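Local coordinates for protein cystalysin (Treponema denticola, PDB 1C7N) that belongs to the class I and II aminotransferase family of pyridoxal-5'-phosphate-dependent proteins and carries bound pyridoxal-5'-phosphate, at residues Trp78-Trp91 / Phe207-Ser221. Residues are numbered along the deposited sequence; the frame is centred on the assembly and turned at random.
Sequences WMKDRHQWDIQTDW and FDLIMPGYEHTVFQS. Unlike the reference sequence in segment 78-91: Gln88 (reference Glu).
Asp208 OD1 takes a hydrogen bond from Trp78 NE1 at 3.1 Å, bent to 137° at the proton and received on the syn side but well out of the carboxylate plane, while the C-H edge of His83, at CE1, comes up to the same oxygen at 3.0 Å. The other oxygen, OD2, is hydrogen-bonded to Thr239 OG1. In this PLP-dependent aminotransferase-type fold the contact fastens the end of helix 69-83 to the long loop between strand 199-203 and helix 224-227, and the Phe207 side chain lies about 10 Å from the bound PLP. His83 and Phe207 stack face to face, centroids 3.9 Å apart and planes at 19°. Phe207 reaches that position with CG lodged between its own N and carbonyl carbon (chi1 75°). A nearly straight bond from His83 NE2 to Phe207 O lies in the imidazole plane and fixes the ring's rotation, although it meets the carbonyl from above its plane. Met79 SD sits at the Phe207 edge, a Met-aromatic contact, and His216 carries Phe207 CB over its ring face. Farther along, the Trp85 indole is clamped between Ile87 CG2 on one face and Val218 CG1 on the other, the latter a CH-pi contact 3.5 Å from the six-ring centroid. One water bridges His83 O to Val218 N. Gln220 OE1 is hydrogen-bonded to Thr232 OG1; a second water, at the indole edge, accepts from Trp85 NE1 at 3.0 Å and from Gln220 NE2 at 2.9 Å, and donates to Gln220 O.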
loop_
_atom_site.group_PDB
_atom_site.type_symbol
_atom_site.label_atom_id
_atom_site.label_comp_id
_atom_site.label_asym_id
_atom_site.label_seq_id
_atom_site.Cartn_x
_atom_site.Cartn_y
_atom_site.Cartn_z
ATOM N N TRP A 78 1.367 9.905 20.910
ATOM C CA TRP A 78 2.667 9.235 20.936
ATOM C C TRP A 78 3.792 10.260 20.744
ATOM O O TRP A 78 4.793 10.236 21.456
ATOM C CB TRP A 78 2.728 8.156 19.845
ATOM C CG TRP A 78 4.030 7.384 19.788
ATOM C CD1 TRP A 78 5.094 7.625 18.967
ATOM C CD2 TRP A 78 4.372 6.225 20.558
ATOM N NE1 TRP A 78 6.078 6.682 19.174
ATOM C CE2 TRP A 78 5.661 5.813 20.145
ATOM C CE3 TRP A 78 3.716 5.493 21.558
ATOM C CZ2 TRP A 78 6.304 4.698 20.693
ATOM C CZ3 TRP A 78 4.357 4.384 22.103
ATOM C CH2 TRP A 78 5.637 3.998 21.668
ATOM N N MET A 79 3.623 11.174 19.797
ATOM C CA MET A 79 4.650 12.184 19.558
ATOM C C MET A 79 4.862 13.052 20.792
ATOM O O MET A 79 5.991 13.437 21.096
ATOM C CB MET A 79 4.280 13.077 18.376
ATOM C CG MET A 79 4.102 12.330 17.069
ATOM S SD MET A 79 5.413 11.119 16.752
ATOM C CE MET A 79 4.597 10.119 15.504
ATOM N N LYS A 80 3.777 13.354 21.502
ATOM C CA LYS A 80 3.866 14.186 22.698
ATOM C C LYS A 80 4.562 13.481 23.849
ATOM O O LYS A 80 5.594 13.937 24.328
ATOM C CB LYS A 80 2.474 14.627 23.161
ATOM C CG LYS A 80 2.512 15.424 24.460
ATOM C CD LYS A 80 1.126 15.773 24.977
ATOM C CE LYS A 80 1.218 16.484 26.323
ATOM N NZ LYS A 80 2.150 17.648 26.258
ATOM N N ASP A 81 3.988 12.368 24.291
ATOM C CA ASP A 81 4.541 11.604 25.404
ATOM C C ASP A 81 5.947 11.054 25.167
ATOM O O ASP A 81 6.792 11.094 26.055
ATOM C CB ASP A 81 3.611 10.440 25.754
ATOM C CG ASP A 81 2.188 10.892 26.059
ATOM O OD1 ASP A 81 1.978 12.092 26.327
ATOM O OD2 ASP A 81 1.279 10.036 26.042
ATOM N N ARG A 82 6.197 10.544 23.966
ATOM C CA ARG A 82 7.488 9.950 23.644
ATOM C C ARG A 82 8.566 10.894 23.127
ATOM O O ARG A 82 9.755 10.628 23.306
ATOM C CB ARG A 82 7.290 8.823 22.630
ATOM C CG ARG A 82 6.654 7.581 23.210
ATOM C CD ARG A 82 7.704 6.704 23.871
ATOM N NE ARG A 82 7.111 5.579 24.586
ATOM C CZ ARG A 82 7.769 4.472 24.916
ATOM N NH1 ARG A 82 9.049 4.335 24.591
ATOM N NH2 ARG A 82 7.144 3.502 25.573
ATOM N N HIS A 83 8.168 11.991 22.491
ATOM C CA HIS A 83 9.158 12.907 21.944
ATOM C C HIS A 83 8.998 14.400 22.235
ATOM O O HIS A 83 9.649 15.220 21.588
ATOM C CB HIS A 83 9.255 12.693 20.428
ATOM C CG HIS A 83 9.649 11.301 20.041
ATOM N ND1 HIS A 83 8.727 10.313 19.763
ATOM C CD2 HIS A 83 10.866 10.723 19.918
ATOM C CE1 HIS A 83 9.361 9.187 19.485
ATOM N NE2 HIS A 83 10.659 9.409 19.571
ATOM N N GLN A 84 8.162 14.760 23.205
ATOM C CA GLN A 84 7.956 16.178 23.539
ATOM C C GLN A 84 7.696 16.940 22.247
ATOM O O GLN A 84 8.165 18.066 22.073
ATOM C CB GLN A 84 9.206 16.780 24.185
ATOM C CG GLN A 84 9.817 15.983 25.305
ATOM C CD GLN A 84 11.219 16.464 25.641
ATOM O OE1 GLN A 84 12.106 16.486 24.778
ATOM N NE2 GLN A 84 11.426 16.854 26.895
ATOM N N TRP A 85 6.953 16.318 21.343
ATOM C CA TRP A 85 6.666 16.911 20.050
ATOM C C TRP A 85 5.184 17.222 19.911
ATOM O O TRP A 85 4.345 16.322 19.943
ATOM C CB TRP A 85 7.124 15.942 18.965
ATOM C CG TRP A 85 7.028 16.453 17.573
ATOM C CD1 TRP A 85 7.008 17.759 17.169
ATOM C CD2 TRP A 85 7.006 15.662 16.384
ATOM N NE1 TRP A 85 6.975 17.825 15.796
ATOM C CE2 TRP A 85 6.976 16.551 15.290
ATOM C CE3 TRP A 85 7.013 14.281 16.136
ATOM C CZ2 TRP A 85 6.953 16.104 13.964
ATOM C CZ3 TRP A 85 6.992 13.839 14.818
ATOM C CH2 TRP A 85 6.964 14.746 13.752
ATOM N N ASP A 86 4.874 18.505 19.747
ATOM C CA ASP A 86 3.495 18.965 19.617
ATOM C C ASP A 86 3.048 19.083 18.158
ATOM O O ASP A 86 3.427 20.023 17.457
ATOM C CB ASP A 86 3.345 20.323 20.311
ATOM C CG ASP A 86 1.900 20.765 20.436
ATOM O OD1 ASP A 86 1.676 21.937 20.804
ATOM O OD2 ASP A 86 0.989 19.948 20.177
ATOM N N ILE A 87 2.251 18.124 17.697
ATOM C CA ILE A 87 1.750 18.163 16.328
ATOM C C ILE A 87 0.231 18.215 16.382
ATOM O O ILE A 87 -0.360 18.076 17.450
ATOM C CB ILE A 87 2.171 16.915 15.518
ATOM C CG1 ILE A 87 1.476 15.667 16.064
ATOM C CG2 ILE A 87 3.681 16.742 15.584
ATOM C CD1 ILE A 87 1.676 14.418 15.206
ATOM N N GLN A 88 -0.401 18.431 15.236
ATOM C CA GLN A 88 -1.856 18.465 15.190
ATOM C C GLN A 88 -2.328 17.277 14.367
ATOM O O GLN A 88 -1.569 16.721 13.578
ATOM C CB GLN A 88 -2.353 19.773 14.571
ATOM C CG GLN A 88 -2.005 21.015 15.383
ATOM C CD GLN A 88 -2.337 20.864 16.855
ATOM O OE1 GLN A 88 -3.389 20.339 17.217
ATOM N NE2 GLN A 88 -1.441 21.333 17.712
ATOM N N THR A 89 -3.583 16.890 14.551
ATOM C CA THR A 89 -4.138 15.753 13.834
ATOM C C THR A 89 -4.127 15.891 12.316
ATOM O O THR A 89 -3.863 14.919 11.604
ATOM C CB THR A 89 -5.584 15.480 14.281
ATOM O OG1 THR A 89 -6.331 16.702 14.230
ATOM C CG2 THR A 89 -5.608 14.924 15.700
ATOM N N ASP A 90 -4.410 17.088 11.815
ATOM C CA ASP A 90 -4.444 17.286 10.376
ATOM C C ASP A 90 -3.071 17.424 9.722
ATOM O O ASP A 90 -2.979 17.682 8.529
ATOM C CB ASP A 90 -5.338 18.484 10.019
ATOM C CG ASP A 90 -4.972 19.746 10.776
ATOM O OD1 ASP A 90 -5.656 20.773 10.567
ATOM O OD2 ASP A 90 -4.010 19.716 11.576
ATOM N N TRP A 91 -2.010 17.239 10.503
ATOM C CA TRP A 91 -0.635 17.303 9.992
ATOM C C TRP A 91 -0.204 15.919 9.487
ATOM O O TRP A 91 0.775 15.793 8.751
ATOM C CB TRP A 91 0.336 17.690 11.107
ATOM C CG TRP A 91 0.316 19.114 11.546
ATOM C CD1 TRP A 91 -0.677 20.028 11.354
ATOM C CD2 TRP A 91 1.327 19.771 12.317
ATOM N NE1 TRP A 91 -0.349 21.217 11.964
ATOM C CE2 TRP A 91 0.875 21.088 12.561
ATOM C CE3 TRP A 91 2.571 19.373 12.828
ATOM C CZ2 TRP A 91 1.625 22.012 13.297
ATOM C CZ3 TRP A 91 3.320 20.294 13.562
ATOM C CH2 TRP A 91 2.841 21.600 13.788
ATOM N N PHE A 207 13.255 6.541 15.359
ATOM C CA PHE A 207 13.296 7.354 16.572
ATOM C C PHE A 207 12.803 6.757 17.895
ATOM O O PHE A 207 12.974 7.384 18.940
ATOM C CB PHE A 207 12.699 8.768 16.329
ATOM C CG PHE A 207 11.190 8.830 16.217
ATOM C CD1 PHE A 207 10.566 10.070 16.072
ATOM C CD2 PHE A 207 10.399 7.691 16.258
ATOM C CE1 PHE A 207 9.173 10.175 15.969
ATOM C CE2 PHE A 207 9.005 7.786 16.157
ATOM C CZ PHE A 207 8.395 9.029 16.013
ATOM N N ASP A 208 12.232 5.552 17.873
ATOM C CA ASP A 208 11.793 4.914 19.119
ATOM C C ASP A 208 12.821 3.883 19.567
ATOM O O ASP A 208 12.727 3.344 20.671
ATOM C CB ASP A 208 10.454 4.187 18.959
ATOM C CG ASP A 208 9.329 5.108 18.565
ATOM O OD1 ASP A 208 9.170 6.167 19.202
ATOM O OD2 ASP A 208 8.592 4.761 17.619
ATOM N N LEU A 209 13.793 3.597 18.704
ATOM C CA LEU A 209 14.823 2.607 19.005
ATOM C C LEU A 209 16.131 3.277 19.402
ATOM O O LEU A 209 17.108 3.286 18.644
ATOM C CB LEU A 209 15.023 1.691 17.789
ATOM C CG LEU A 209 13.778 0.862 17.436
ATOM C CD1 LEU A 209 13.854 0.362 16.003
ATOM C CD2 LEU A 209 13.639 -0.296 18.405
ATOM N N ILE A 210 16.132 3.837 20.609
ATOM C CA ILE A 210 17.290 4.539 21.153
ATOM C C ILE A 210 17.913 3.729 22.286
ATOM O O ILE A 210 17.202 3.198 23.140
ATOM C CB ILE A 210 16.876 5.920 21.712
ATOM C CG1 ILE A 210 16.059 6.684 20.665
ATOM C CG2 ILE A 210 18.114 6.718 22.116
ATOM C CD1 ILE A 210 16.797 6.934 19.363
ATOM N N MET A 211 19.240 3.626 22.294
ATOM C CA MET A 211 19.917 2.883 23.348
ATOM C C MET A 211 19.940 3.721 24.626
ATOM O O MET A 211 19.871 4.951 24.576
ATOM C CB MET A 211 21.349 2.528 22.930
ATOM C CG MET A 211 21.432 1.538 21.779
ATOM S SD MET A 211 20.561 -0.008 22.120
ATOM C CE MET A 211 19.067 0.233 21.151
ATOM N N PRO A 212 20.023 3.061 25.793
ATOM C CA PRO A 212 20.053 3.749 27.086
ATOM C C PRO A 212 21.082 4.876 27.137
ATOM O O PRO A 212 22.206 4.725 26.661
ATOM C CB PRO A 212 20.386 2.624 28.060
ATOM C CG PRO A 212 19.688 1.451 27.436
ATOM C CD PRO A 212 20.075 1.600 25.981
ATOM N N GLY A 213 20.680 6.007 27.711
ATOM C CA GLY A 213 21.574 7.144 27.825
ATOM C C GLY A 213 21.409 8.199 26.745
ATOM O O GLY A 213 21.610 9.388 26.995
ATOM N N TYR A 214 21.041 7.781 25.540
ATOM C CA TYR A 214 20.877 8.731 24.454
ATOM C C TYR A 214 19.456 9.270 24.370
ATOM O O TYR A 214 18.511 8.642 24.852
ATOM C CB TYR A 214 21.311 8.091 23.137
ATOM C CG TYR A 214 22.740 7.621 23.222
ATOM C CD1 TYR A 214 23.044 6.311 23.592
ATOM C CD2 TYR A 214 23.796 8.517 23.039
ATOM C CE1 TYR A 214 24.365 5.906 23.787
ATOM C CE2 TYR A 214 25.116 8.123 23.230
ATOM C CZ TYR A 214 25.393 6.821 23.605
ATOM O OH TYR A 214 26.697 6.444 23.815
ATOM N N GLU A 215 19.328 10.451 23.772
ATOM C CA GLU A 215 18.044 11.128 23.640
ATOM C C GLU A 215 17.812 11.606 22.214
ATOM O O GLU A 215 18.620 12.359 21.673
ATOM C CB GLU A 215 18.003 12.355 24.560
ATOM C CG GLU A 215 18.395 12.120 26.010
ATOM C CD GLU A 215 17.362 11.332 26.786
ATOM O OE1 GLU A 215 16.154 11.474 26.492
ATOM O OE2 GLU A 215 17.759 10.586 27.705
ATOM N N HIS A 216 16.699 11.193 21.616
ATOM C CA HIS A 216 16.367 11.622 20.265
ATOM C C HIS A 216 15.616 12.949 20.304
ATOM O O HIS A 216 14.776 13.180 21.176
ATOM C CB HIS A 216 15.504 10.575 19.555
ATOM C CG HIS A 216 15.099 10.971 18.165
ATOM N ND1 HIS A 216 14.002 11.763 17.904
ATOM C CD2 HIS A 216 15.674 10.719 16.964
ATOM C CE1 HIS A 216 13.919 11.984 16.604
ATOM N NE2 HIS A 216 14.921 11.361 16.012
ATOM N N THR A 217 15.936 13.818 19.358
ATOM C CA THR A 217 15.284 15.114 19.246
ATOM C C THR A 217 14.629 15.188 17.874
ATOM O O THR A 217 15.315 15.132 16.854
ATOM C CB THR A 217 16.301 16.269 19.352
ATOM O OG1 THR A 217 16.935 16.240 20.638
ATOM C CG2 THR A 217 15.599 17.609 19.158
ATOM N N VAL A 218 13.304 15.290 17.842
ATOM C CA VAL A 218 12.602 15.403 16.569
ATOM C C VAL A 218 13.089 16.717 15.971
ATOM O O VAL A 218 12.893 17.792 16.547
ATOM C CB VAL A 218 11.071 15.447 16.766
ATOM C CG1 VAL A 218 10.389 15.769 15.454
ATOM C CG2 VAL A 218 10.582 14.107 17.295
ATOM N N PHE A 219 13.738 16.622 14.817
ATOM C CA PHE A 219 14.305 17.787 14.153
ATOM C C PHE A 219 13.397 19.012 14.045
ATOM O O PHE A 219 13.782 20.104 14.470
ATOM C CB PHE A 219 14.809 17.387 12.765
ATOM C CG PHE A 219 16.020 18.159 12.309
ATOM C CD1 PHE A 219 16.787 17.692 11.248
ATOM C CD2 PHE A 219 16.397 19.344 12.940
ATOM C CE1 PHE A 219 17.916 18.392 10.818
ATOM C CE2 PHE A 219 17.524 20.053 12.518
ATOM C CZ PHE A 219 18.284 19.577 11.456
ATOM N N GLN A 220 12.198 18.845 13.493
ATOM C CA GLN A 220 11.295 19.983 13.330
ATOM C C GLN A 220 10.671 20.500 14.623
ATOM O O GLN A 220 9.909 21.466 14.604
ATOM C CB GLN A 220 10.184 19.645 12.332
ATOM C CG GLN A 220 9.169 18.629 12.825
ATOM C CD GLN A 220 7.981 18.522 11.888
ATOM O OE1 GLN A 220 8.067 17.916 10.816
ATOM N NE2 GLN A 220 6.867 19.134 12.276
ATOM N N SER A 221 10.998 19.873 15.747
ATOM C CA SER A 221 10.447 20.301 17.032
ATOM C C SER A 221 11.281 21.401 17.686
ATOM O O SER A 221 10.866 21.984 18.686
ATOM C CB SER A 221 10.366 19.112 17.991
ATOM O OG SER A 221 11.651 18.786 18.497
HETATM O O HOH W 1 12.093 15.434 20.531
HETATM O O HOH W 2 7.266 20.644 14.702
#